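Local structure of catalase (Corynebacterium glutamicum, 4B7G) at residues Ser4-Ile9 against Gly75-Leu80; His70-Gly75 against Asn251-Arg256; Arg121-Phe126 against Thr191-Asp196. The protein catalyses the breakdown of hydrogen peroxide to water and oxygen, using a haem in each subunit, and carries bound NADPH. One frame throughout, in Å; residues are numbered along the deposited sequence.

Contact 1 (Ser4-Ile9 against Gly75-Leu80); sequences SAADQI and GAFGEL
Ala-5 and Ala-6 come down on the strand at Glu-79 and Gly-78, where the backbones are nearest: 6.3 Å from the CA of Ala-5 to that of Glu-79 and 5.8 Å from the CA of Ala-6 to that of Gly-78. The N-terminal segment makes a type I turn from Ser-4 to Asp-7 and then enters a short helix, while 75-80 is extended. Across the gap the backbone of Ala-5 is tied to a side chain, its N donating to OE2 of Glu-79 at 2.9 Å with a fairly straight N-H...O angle of 159°. The carboxylate receives this bond on its anti side, somewhat out of plane. With CG beside the backbone N (chi1 -49°) and the chain extended beyond it, Glu-79 brings its acid group to the turn, and its CG lies 3.8 Å from CB of Ala-5. The same OE2 also accepts from Asn-313, whose OD1 is bonded to OG of Ser-4; OE1 is held by His-81, so the carboxylate is gripped at both oxygens. Ser-4 and Asp-7 form a capping box: Ser-4 N reaches OD2 of Asp-7 at 3.2 Å, from above the carboxylate plane. OD1 of Asp-7 forms a salt bridge with Arg-314, fastening the turn to strand 305-314, the neighbour of 73-82 in the antiparallel sheet of the catalase barrel. Beyond the polar end the contact becomes apolar. The methyl of Ala-6 sits against the stem of Phe-77, CB to CB 3.6 Å, and rests 3.8 Å from the carbonyl O of Gly-78. Farther along the helix, CG2 of Ile-9 approaches the ring at CE2 of Phe-77, 4.4 Å away. Tyr-131 of strand 125-132 touches both Ile-9 and Phe-77.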
loop_
_atom_site.group_PDB
_atom_site.type_symbol
_atom_site.label_atom_id
_atom_site.label_comp_id
_atom_site.label_asym_id
_atom_site.label_seq_id
_atom_site.Cartn_x
_atom_site.Cartn_y
_atom_site.Cartn_z
ATOM N N SER B 4 26.042 14.656 -21.590
ATOM C CA SER B 4 26.485 14.058 -20.337
ATOM C C SER B 4 26.424 12.557 -20.582
ATOM O O SER B 4 25.519 12.092 -21.275
ATOM C CB SER B 4 25.548 14.424 -19.186
ATOM O OG SER B 4 25.879 13.686 -18.012
ATOM N N ALA B 5 27.363 11.788 -20.034
ATOM C CA ALA B 5 27.297 10.330 -20.184
ATOM C C ALA B 5 26.019 9.785 -19.530
ATOM O O ALA B 5 25.609 8.649 -19.778
ATOM C CB ALA B 5 28.534 9.664 -19.591
ATOM N N ALA B 6 25.394 10.612 -18.695
ATOM C CA ALA B 6 24.163 10.240 -18.007
ATOM C C ALA B 6 22.895 10.385 -18.861
ATOM O O ALA B 6 21.812 9.988 -18.425
ATOM C CB ALA B 6 24.032 11.039 -16.711
ATOM N N ASP B 7 23.023 10.941 -20.065
ATOM C CA ASP B 7 21.857 11.164 -20.933
ATOM C C ASP B 7 21.061 9.890 -21.237
ATOM O O ASP B 7 19.835 9.928 -21.308
ATOM C CB ASP B 7 22.262 11.863 -22.234
ATOM C CG ASP B 7 22.702 13.296 -22.010
ATOM O OD1 ASP B 7 22.490 13.814 -20.889
ATOM O OD2 ASP B 7 23.253 13.909 -22.950
ATOM N N GLN B 8 21.757 8.768 -21.406
ATOM C CA GLN B 8 21.094 7.475 -21.603
ATOM C C GLN B 8 20.179 7.112 -20.423
ATOM O O GLN B 8 19.094 6.555 -20.612
ATOM C CB GLN B 8 22.139 6.370 -21.812
ATOM C CG GLN B 8 23.209 6.311 -20.704
ATOM C CD GLN B 8 23.992 5.009 -20.698
ATOM O OE1 GLN B 8 23.416 3.924 -20.633
ATOM N NE2 GLN B 8 25.314 5.113 -20.758
ATOM N N ILE B 9 20.617 7.437 -19.209
ATOM C CA ILE B 9 19.854 7.128 -17.999
ATOM C C ILE B 9 18.687 8.099 -17.783
ATOM O O ILE B 9 17.554 7.684 -17.521
ATOM C CB ILE B 9 20.761 7.158 -16.744
ATOM C CG1 ILE B 9 21.920 6.159 -16.870
ATOM C CG2 ILE B 9 19.945 6.884 -15.484
ATOM C CD1 ILE B 9 21.473 4.709 -16.909
ATOM N N GLY B 75 19.118 16.426 -6.213
ATOM C CA GLY B 75 20.243 15.782 -6.858
ATOM C C GLY B 75 20.482 16.162 -8.301
ATOM O O GLY B 75 19.922 17.141 -8.826
ATOM N N ALA B 76 21.332 15.373 -8.950
ATOM C CA ALA B 76 21.795 15.697 -10.283
ATOM C C ALA B 76 22.427 14.453 -10.853
ATOM O O ALA B 76 22.603 13.466 -10.138
ATOM C CB ALA B 76 22.814 16.802 -10.209
ATOM N N PHE B 77 22.787 14.506 -12.129
ATOM C CA PHE B 77 23.494 13.402 -12.760
ATOM C C PHE B 77 24.847 13.883 -13.290
ATOM O O PHE B 77 25.081 15.096 -13.404
ATOM C CB PHE B 77 22.615 12.775 -13.850
ATOM C CG PHE B 77 21.361 12.135 -13.301
ATOM C CD1 PHE B 77 20.271 12.921 -12.918
ATOM C CD2 PHE B 77 21.285 10.755 -13.136
ATOM C CE1 PHE B 77 19.115 12.340 -12.385
ATOM C CE2 PHE B 77 20.135 10.159 -12.609
ATOM C CZ PHE B 77 19.047 10.956 -12.229
ATOM N N GLY B 78 25.745 12.946 -13.577
ATOM C CA GLY B 78 27.083 13.306 -14.018
ATOM C C GLY B 78 27.945 12.126 -14.431
ATOM O O GLY B 78 27.444 11.120 -14.953
ATOM N N GLU B 79 29.254 12.254 -14.212
ATOM C CA GLU B 79 30.217 11.277 -14.711
ATOM C C GLU B 79 31.355 11.097 -13.730
ATOM O O GLU B 79 31.850 12.075 -13.157
ATOM C CB GLU B 79 30.805 11.740 -16.053
ATOM C CG GLU B 79 29.770 12.177 -17.081
ATOM C CD GLU B 79 30.362 13.026 -18.185
ATOM O OE1 GLU B 79 31.587 13.283 -18.144
ATOM O OE2 GLU B 79 29.598 13.442 -19.084
ATOM N N LEU B 80 31.763 9.845 -13.536
ATOM C CA LEU B 80 32.982 9.528 -12.800
ATOM C C LEU B 80 34.098 9.277 -13.807
ATOM O O LEU B 80 33.904 8.547 -14.789
ATOM C CB LEU B 80 32.774 8.286 -11.925
ATOM C CG LEU B 80 33.997 7.711 -11.208
ATOM C CD1 LEU B 80 34.464 8.654 -10.109
ATOM C CD2 LEU B 80 33.679 6.344 -10.631
#

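Contact 2 (His70-Gly75 against Asn251-Arg256); sequences HAKGHG and NADYQR. With HEM (protoporphyrin IX containing Fe), chain J.
Lys-72 NZ forms a salt bridge with OD1 of Asp-253 at 2.8 Å, meeting the oxygen nearly along its C-O axis. This buried link joins the residue just ahead of strand 73-82 in the catalase barrel to the turn before helix 254-264. CG of Lys-72 is anti to the backbone N (chi1 -176°), and bends farther out bring NZ to the carboxylate; the ammonium has further partners in Asp-118 and the carbonyl of Ser-116. OD2 of Asp-253 pairs with Arg-164 of the second subunit, so the carboxylate bridges the subunit boundary. Asn-251 OD1 accepts from Asp-253 N, an Asx turn that shapes this corner. Next along, Arg-256 gives Gly-73 O a weak bond from NH2, 2.8 Å long but bent to 118°; its NH1 is held by Gly-169 O of the second subunit.

Packing centres on His-74, whose ring lies flat against the helix start. CA of Arg-256 sits 3.6 Å from the ring centroid, only 11° off the normal, a CH-pi contact. NE2 of His-74 is hydrogen-bonded to OG of Ser-203. At the other end of the segment, His-70 lays its ring over pyrrole D of the haem, CD2 to C4D 3.3 Å, its ND1 bonded to Ser-108 as in the distal histidine of catalases. Between His-74 and Arg-256 a single water joins the two side chains, 2.8 Å from His-74 ND1 and accepting from Arg-256 NE at 3.0 Å.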
loop_
_atom_site.group_PDB
_atom_site.type_symbol
_atom_site.label_atom_id
_atom_site.label_comp_id
_atom_site.label_asym_id
_atom_site.label_seq_id
_atom_site.Cartn_x
_atom_site.Cartn_y
_atom_site.Cartn_z
ATOM N N HIS B 70 16.468 11.643 6.097
ATOM C CA HIS B 70 16.922 12.293 4.861
ATOM C C HIS B 70 15.788 12.598 3.874
ATOM O O HIS B 70 15.992 12.552 2.659
ATOM C CB HIS B 70 17.996 11.467 4.142
ATOM C CG HIS B 70 19.264 11.283 4.919
ATOM N ND1 HIS B 70 20.428 11.959 4.612
ATOM C CD2 HIS B 70 19.565 10.478 5.968
ATOM C CE1 HIS B 70 21.384 11.588 5.444
ATOM N NE2 HIS B 70 20.888 10.684 6.273
ATOM N N ALA B 71 14.603 12.914 4.390
ATOM C CA ALA B 71 13.457 13.256 3.542
ATOM C C ALA B 71 13.709 14.439 2.597
ATOM O O ALA B 71 13.252 14.424 1.443
ATOM C CB ALA B 71 12.231 13.533 4.407
ATOM N N LYS B 72 14.412 15.467 3.082
ATOM C CA LYS B 72 14.614 16.686 2.292
ATOM C C LYS B 72 15.896 16.600 1.485
ATOM O O LYS B 72 16.998 16.701 2.040
ATOM C CB LYS B 72 14.677 17.935 3.187
ATOM C CG LYS B 72 14.784 19.252 2.391
ATOM C CD LYS B 72 13.409 19.678 1.824
ATOM C CE LYS B 72 13.536 20.820 0.814
ATOM N NZ LYS B 72 14.179 22.065 1.358
ATOM N N GLY B 73 15.769 16.443 0.172
ATOM C CA GLY B 73 16.954 16.278 -0.647
ATOM C C GLY B 73 16.749 16.697 -2.081
ATOM O O GLY B 73 15.647 17.097 -2.465
ATOM N N HIS B 74 17.815 16.593 -2.871
ATOM C CA HIS B 74 17.818 17.044 -4.256
ATOM C C HIS B 74 19.069 16.460 -4.889
ATOM O O HIS B 74 19.997 16.056 -4.183
ATOM C CB HIS B 74 17.881 18.576 -4.325
ATOM C CG HIS B 74 18.978 19.167 -3.494
ATOM N ND1 HIS B 74 18.855 19.366 -2.135
ATOM C CD2 HIS B 74 20.228 19.580 -3.820
ATOM C CE1 HIS B 74 19.974 19.886 -1.661
ATOM N NE2 HIS B 74 20.824 20.027 -2.664
ATOM N N GLY B 75 19.118 16.426 -6.213
ATOM C CA GLY B 75 20.243 15.782 -6.858
ATOM C C GLY B 75 20.482 16.162 -8.301
ATOM O O GLY B 75 19.922 17.141 -8.826
ATOM N N ASN B 251 14.886 31.339 1.987
ATOM C CA ASN B 251 14.767 30.282 0.982
ATOM C C ASN B 251 14.977 28.918 1.625
ATOM O O ASN B 251 16.115 28.504 1.858
ATOM C CB ASN B 251 15.772 30.498 -0.160
ATOM C CG ASN B 251 15.462 29.646 -1.375
ATOM O OD1 ASN B 251 14.588 28.782 -1.327
ATOM N ND2 ASN B 251 16.182 29.875 -2.471
ATOM N N ALA B 252 13.878 28.223 1.906
ATOM C CA ALA B 252 13.945 26.895 2.516
ATOM C C ALA B 252 14.574 25.880 1.564
ATOM O O ALA B 252 14.973 24.798 1.990
ATOM C CB ALA B 252 12.555 26.439 2.943
ATOM N N ASP B 253 14.676 26.238 0.281
ATOM C CA ASP B 253 15.258 25.334 -0.711
ATOM C C ASP B 253 16.541 25.916 -1.275
ATOM O O ASP B 253 16.885 25.690 -2.432
ATOM C CB ASP B 253 14.249 25.066 -1.841
ATOM C CG ASP B 253 12.912 24.599 -1.313
ATOM O OD1 ASP B 253 12.905 23.832 -0.323
ATOM O OD2 ASP B 253 11.869 25.012 -1.871
ATOM N N TYR B 254 17.250 26.662 -0.444
ATOM C CA TYR B 254 18.441 27.378 -0.890
ATOM C C TYR B 254 19.466 26.467 -1.566
ATOM O O TYR B 254 20.025 26.826 -2.605
ATOM C CB TYR B 254 19.077 28.085 0.301
ATOM C CG TYR B 254 20.299 28.909 -0.021
ATOM C CD1 TYR B 254 20.177 30.210 -0.502
ATOM C CD2 TYR B 254 21.573 28.401 0.189
ATOM C CE1 TYR B 254 21.297 30.979 -0.786
ATOM C CE2 TYR B 254 22.703 29.162 -0.087
ATOM C CZ TYR B 254 22.557 30.449 -0.574
ATOM O OH TYR B 254 23.677 31.213 -0.845
ATOM N N GLN B 255 19.706 25.287 -1.000
ATOM C CA GLN B 255 20.716 24.390 -1.578
ATOM C C GLN B 255 20.211 23.672 -2.832
ATOM O O GLN B 255 20.962 23.491 -3.800
ATOM C CB GLN B 255 21.227 23.394 -0.524
ATOM C CG GLN B 255 21.849 24.100 0.696
ATOM C CD GLN B 255 22.446 23.141 1.704
ATOM O OE1 GLN B 255 22.043 21.975 1.794
ATOM N NE2 GLN B 255 23.426 23.626 2.467
ATOM N N ARG B 256 18.939 23.280 -2.820
ATOM C CA ARG B 256 18.313 22.675 -3.995
ATOM C C ARG B 256 18.389 23.652 -5.168
ATOM O O ARG B 256 18.726 23.270 -6.303
ATOM C CB ARG B 256 16.852 22.318 -3.688
ATOM C CG ARG B 256 16.069 21.755 -4.877
ATOM C CD ARG B 256 14.620 21.411 -4.500
ATOM N NE ARG B 256 14.548 20.414 -3.427
ATOM C CZ ARG B 256 13.433 19.773 -3.083
ATOM N NH1 ARG B 256 12.298 20.027 -3.726
ATOM N NH2 ARG B 256 13.452 18.876 -2.104
HETATM C CHA HEM J . 18.867 7.379 4.191
HETATM C CHB HEM J . 19.128 3.708 7.365
HETATM C CHC HEM J . 23.421 5.421 8.884
HETATM C CHD HEM J . 23.700 8.075 4.844
HETATM C C1A HEM J . 18.558 6.232 4.893
HETATM C C2A HEM J . 17.395 5.387 4.705
HETATM C C3A HEM J . 17.485 4.378 5.584
HETATM C C4A HEM J . 18.690 4.544 6.361
HETATM C CMA HEM J . 16.490 3.215 5.760
HETATM C CAA HEM J . 16.253 5.612 3.681
HETATM C CBA HEM J . 16.639 4.963 2.355
HETATM C CGA HEM J . 15.538 5.086 1.336
HETATM O O1A HEM J . 15.868 5.238 0.122
HETATM O O2A HEM J . 14.333 5.032 1.714
HETATM C C1B HEM J . 20.304 3.864 8.068
HETATM C C2B HEM J . 20.764 3.016 9.152
HETATM C C3B HEM J . 21.942 3.503 9.586
HETATM C C4B HEM J . 22.272 4.659 8.771
HETATM C CMB HEM J . 19.979 1.799 9.702
HETATM C CAB HEM J . 22.881 2.968 10.701
HETATM C CBB HEM J . 22.950 1.677 11.063
HETATM C C1C HEM J . 23.953 6.153 7.838
HETATM C C2C HEM J . 25.357 6.454 7.594
HETATM C C3C HEM J . 25.422 7.203 6.475
HETATM C C4C HEM J . 24.070 7.369 5.968
HETATM C CMC HEM J . 26.516 5.995 8.517
HETATM C CAC HEM J . 26.661 7.757 5.745
HETATM C CBC HEM J . 27.841 7.121 5.752
HETATM C C1D HEM J . 22.424 8.186 4.333
HETATM C C2D HEM J . 22.071 9.008 3.204
HETATM C C3D HEM J . 20.582 8.798 2.991
HETATM C C4D HEM J . 20.153 7.858 4.011
HETATM C CMD HEM J . 22.985 9.918 2.373
HETATM C CAD HEM J . 19.758 9.466 1.889
HETATM C CBD HEM J . 20.083 8.752 0.576
HETATM C CGD HEM J . 19.327 9.523 -0.457
HETATM O O1D HEM J . 18.386 8.942 -1.057
HETATM O O2D HEM J . 19.662 10.727 -0.664
HETATM N NA HEM J . 19.331 5.685 5.910
HETATM N NB HEM J . 21.248 4.858 7.859
HETATM N NC HEM J . 23.201 6.730 6.827
HETATM N ND HEM J . 21.274 7.524 4.776
HETATM FE FE HEM J . 21.314 6.052 6.210
HETATM O O HOH W 1 16.403 20.140 -1.038
HETATM O O HOH W 2 20.805 8.015 7.625
#

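Contact 3 (Arg121-Phe126 against Thr191-Asp196); sequences RDVHGF and TYLMGD. With NDP (NADPH dihydro-nicotinamide-adenine-dinucleotide phosphate), chain H.
The guanidinium of Arg-121 meets two carbonyl oxygens of 191-196 at its edge, both close to its own plane: those of Leu-193 and Gly-195. One nitrogen serves both, NH1 lying 3.0 Å from Leu-193 O and 3.1 Å from Gly-195 O. The first oxygen is approached in its carbonyl plane, at a C=O...N angle of 146°, whereas for Gly-195 O the same NH1 lies tilted 19° from the carbonyl plane. The arginine thus takes up two carbonyls of the 193-195 backbone. Its NH2 gives a hydrogen bond to a water and makes a salt bridge with Asp-241, which helps fix the rotation of the flat group. On the second flat group, Tyr-192, the adenine of NADPH comes up obliquely, its C2A 3.6 Å from CD2 of the tyrosine.

Apolar atoms flank the aliphatic part of the arginine. Its extended first two torsions carry CD out to SD of Met-194 at 4.0 Å, the side chains crossing at about a right angle, and the bend at chi3 (-61°) then swings the guanidinium to the carbonyls. CD1 of Leu-193 presses on the other backbone, 3.5 Å from the carbonyl carbon of Asp-122, and reaches CG2 of Val-123 more loosely. The CB of Asp-122 points away from 191-196, and its OD2 accepts from the backbone N of Val-110 and of Ala-111. The contact joins the approach to barrel strand 125-132, whose Gly-125 and Phe-126 touch the haem, to the NADPH site, where His-188 and Tyr-192 of helix 187-193 both meet the cofactor, His-188 by a hydrogen bond, as in other NADPH-binding catalases.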
loop_
_atom_site.group_PDB
_atom_site.type_symbol
_atom_site.label_atom_id
_atom_site.label_comp_id
_atom_site.label_asym_id
_atom_site.label_seq_id
_atom_site.Cartn_x
_atom_site.Cartn_y
_atom_site.Cartn_z
ATOM N N ARG B 121 20.712 23.402 10.895
ATOM C CA ARG B 121 21.959 22.732 11.262
ATOM C C ARG B 121 21.678 21.242 11.232
ATOM O O ARG B 121 20.707 20.782 11.840
ATOM C CB ARG B 121 22.437 23.131 12.665
ATOM C CG ARG B 121 23.722 22.399 13.105
ATOM C CD ARG B 121 24.185 22.866 14.488
ATOM N NE ARG B 121 24.488 24.295 14.470
ATOM C CZ ARG B 121 25.618 24.809 13.986
ATOM N NH1 ARG B 121 26.583 24.015 13.516
ATOM N NH2 ARG B 121 25.798 26.123 13.993
ATOM N N ASP B 122 22.514 20.490 10.524
ATOM C CA ASP B 122 22.301 19.052 10.388
ATOM C C ASP B 122 23.473 18.455 9.624
ATOM O O ASP B 122 24.221 19.173 8.952
ATOM C CB ASP B 122 21.003 18.790 9.612
ATOM C CG ASP B 122 20.375 17.456 9.952
ATOM O OD1 ASP B 122 21.035 16.637 10.633
ATOM O OD2 ASP B 122 19.223 17.222 9.519
ATOM N N VAL B 123 23.632 17.143 9.728
ATOM C CA VAL B 123 24.502 16.405 8.815
ATOM C C VAL B 123 23.902 16.542 7.410
ATOM O O VAL B 123 22.680 16.697 7.273
ATOM C CB VAL B 123 24.554 14.920 9.230
ATOM C CG1 VAL B 123 25.178 14.046 8.144
ATOM C CG2 VAL B 123 25.302 14.761 10.556
ATOM N N HIS B 124 24.734 16.532 6.369
ATOM C CA HIS B 124 24.190 16.473 5.009
ATOM C C HIS B 124 24.509 15.159 4.295
ATOM O O HIS B 124 25.653 14.698 4.296
ATOM C CB HIS B 124 24.609 17.690 4.167
ATOM C CG HIS B 124 23.941 18.963 4.592
ATOM N ND1 HIS B 124 22.830 19.475 3.951
ATOM C CD2 HIS B 124 24.210 19.808 5.616
ATOM C CE1 HIS B 124 22.451 20.589 4.558
ATOM N NE2 HIS B 124 23.271 20.813 5.569
ATOM N N GLY B 125 23.478 14.549 3.713
ATOM C CA GLY B 125 23.641 13.329 2.941
ATOM C C GLY B 125 24.404 13.608 1.659
ATOM O O GLY B 125 24.285 14.701 1.081
ATOM N N PHE B 126 25.193 12.630 1.222
ATOM C CA PHE B 126 26.055 12.767 0.048
ATOM C C PHE B 126 26.091 11.384 -0.631
ATOM O O PHE B 126 27.020 10.599 -0.426
ATOM C CB PHE B 126 27.452 13.179 0.524
ATOM C CG PHE B 126 28.315 13.813 -0.534
ATOM C CD1 PHE B 126 28.769 13.073 -1.620
ATOM C CD2 PHE B 126 28.718 15.140 -0.411
ATOM C CE1 PHE B 126 29.585 13.652 -2.591
ATOM C CE2 PHE B 126 29.538 15.731 -1.374
ATOM C CZ PHE B 126 29.975 14.983 -2.466
ATOM N N THR B 191 30.665 17.004 17.833
ATOM C CA THR B 191 31.670 18.066 17.778
ATOM C C THR B 191 31.808 18.597 16.343
ATOM O O THR B 191 31.930 19.806 16.115
ATOM C CB THR B 191 33.036 17.574 18.304
ATOM O OG1 THR B 191 32.870 17.050 19.629
ATOM C CG2 THR B 191 34.046 18.712 18.336
ATOM N N TYR B 192 31.781 17.683 15.377
ATOM C CA TYR B 192 31.837 18.027 13.954
ATOM C C TYR B 192 30.563 18.785 13.565
ATOM O O TYR B 192 30.621 19.851 12.936
ATOM C CB TYR B 192 31.960 16.721 13.149
ATOM C CG TYR B 192 32.258 16.842 11.667
ATOM C CD1 TYR B 192 31.245 17.134 10.749
ATOM C CD2 TYR B 192 33.544 16.612 11.173
ATOM C CE1 TYR B 192 31.510 17.222 9.387
ATOM C CE2 TYR B 192 33.817 16.697 9.812
ATOM C CZ TYR B 192 32.796 16.998 8.927
ATOM O OH TYR B 192 33.056 17.085 7.570
ATOM N N LEU B 193 29.415 18.234 13.957
ATOM C CA LEU B 193 28.115 18.840 13.662
ATOM C C LEU B 193 27.947 20.246 14.254
ATOM O O LEU B 193 27.330 21.117 13.633
ATOM C CB LEU B 193 26.988 17.936 14.182
ATOM C CG LEU B 193 25.582 18.539 14.152
ATOM C CD1 LEU B 193 25.098 18.688 12.709
ATOM C CD2 LEU B 193 24.601 17.709 14.979
ATOM N N MET B 194 28.477 20.465 15.453
ATOM C CA MET B 194 28.287 21.751 16.130
ATOM C C MET B 194 29.299 22.822 15.688
ATOM O O MET B 194 29.191 23.992 16.086
ATOM C CB MET B 194 28.326 21.561 17.651
ATOM C CG MET B 194 27.120 20.798 18.200
ATOM S SD MET B 194 25.613 21.785 18.115
ATOM C CE MET B 194 24.345 20.512 18.240
ATOM N N GLY B 195 30.268 22.423 14.864
ATOM C CA GLY B 195 31.249 23.350 14.312
ATOM C C GLY B 195 30.739 24.031 13.052
ATOM O O GLY B 195 29.542 23.957 12.752
ATOM N N ASP B 196 31.631 24.689 12.311
ATOM C CA ASP B 196 31.225 25.410 11.107
ATOM C C ASP B 196 30.546 24.474 10.103
ATOM O O ASP B 196 29.596 24.861 9.417
ATOM C CB ASP B 196 32.433 26.082 10.434
ATOM C CG ASP B 196 33.010 27.229 11.260
ATOM O OD1 ASP B 196 32.359 27.681 12.228
ATOM O OD2 ASP B 196 34.119 27.691 10.923
HETATM P PA NDP H . 44.821 15.969 9.870
HETATM O O1A NDP H . 45.516 17.200 10.307
HETATM O O2A NDP H . 45.634 15.196 8.900
HETATM O O5B NDP H . 43.432 16.444 9.219
HETATM C C5B NDP H . 42.466 17.045 10.050
HETATM C C4B NDP H . 41.152 17.051 9.291
HETATM O O4B NDP H . 40.228 17.893 9.967
HETATM C C3B NDP H . 41.334 17.588 7.874
HETATM O O3B NDP H . 40.634 16.773 6.955
HETATM C C2B NDP H . 40.701 18.963 7.966
HETATM O O2B NDP H . 40.219 19.475 6.744
HETATM C C1B NDP H . 39.615 18.721 8.998
HETATM N N9A NDP H . 39.033 19.970 9.526
HETATM C C8A NDP H . 39.563 21.239 9.479
HETATM N N7A NDP H . 38.679 22.080 10.072
HETATM C C5A NDP H . 37.600 21.367 10.495
HETATM C C6A NDP H . 36.423 21.733 11.150
HETATM N N6A NDP H . 36.066 23.022 11.229
HETATM N N1A NDP H . 35.489 20.756 11.448
HETATM C C2A NDP H . 35.719 19.439 11.095
HETATM N N3A NDP H . 36.888 19.090 10.443
HETATM C C4A NDP H . 37.812 20.040 10.147
HETATM O O3 NDP H . 44.415 15.145 11.203
HETATM P PN NDP H . 43.901 13.609 11.283
HETATM O O1N NDP H . 43.606 13.054 9.936
HETATM O O2N NDP H . 44.812 12.881 12.204
HETATM O O5D NDP H . 42.528 13.794 12.122
HETATM C C5D NDP H . 42.538 14.762 13.159
HETATM C C4D NDP H . 41.128 15.173 13.569
HETATM O O4D NDP H . 40.464 15.812 12.483
HETATM C C3D NDP H . 40.301 13.950 13.968
HETATM O O3D NDP H . 40.188 13.830 15.374
HETATM C C2D NDP H . 38.951 14.154 13.293
HETATM O O2D NDP H . 37.984 14.543 14.238
HETATM C C1D NDP H . 39.142 15.310 12.322
HETATM N N1N NDP H . 38.912 14.852 10.934
HETATM C C2N NDP H . 39.498 13.688 10.515
HETATM C C3N NDP H . 39.357 13.210 9.216
HETATM C C7N NDP H . 40.046 11.926 8.846
HETATM O O7N NDP H . 41.081 11.436 9.674
HETATM N N7N NDP H . 39.669 11.283 7.745
HETATM C C4N NDP H . 38.531 13.956 8.188
HETATM C C5N NDP H . 37.925 15.212 8.752
HETATM C C6N NDP H . 38.139 15.595 10.079
HETATM P P2B NDP H . 41.139 20.526 5.933
HETATM O O1X NDP H . 40.325 21.056 4.779
HETATM O O2X NDP H . 41.547 21.663 6.840
HETATM O O3X NDP H . 42.368 19.815 5.411
HETATM O O HOH W 3 27.646 26.781 12.117
#

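All three contacts reach the same antiparallel sheet, the barrel against which the haem is buried. Contacts 1 and 2 share strand 73-82, overlap at Gly-75 and cross along the chain, yet their centres are 20 Å apart: the middle of the strand meets the N-terminal turn, its first residues helix 254-264 at a subunit boundary. Contact 3 is nested within the chain loop that contact 2 closes, and their centres are 15 Å apart. They touch directly, His-124 against Gln-255 and Gly-125 against His-70, bringing two pieces of the haem pocket wall together. Contact 1 closes before contact 3 opens, 27 Å from it centre to centre. Together they tie the chain's start and two helical regions to one barrel.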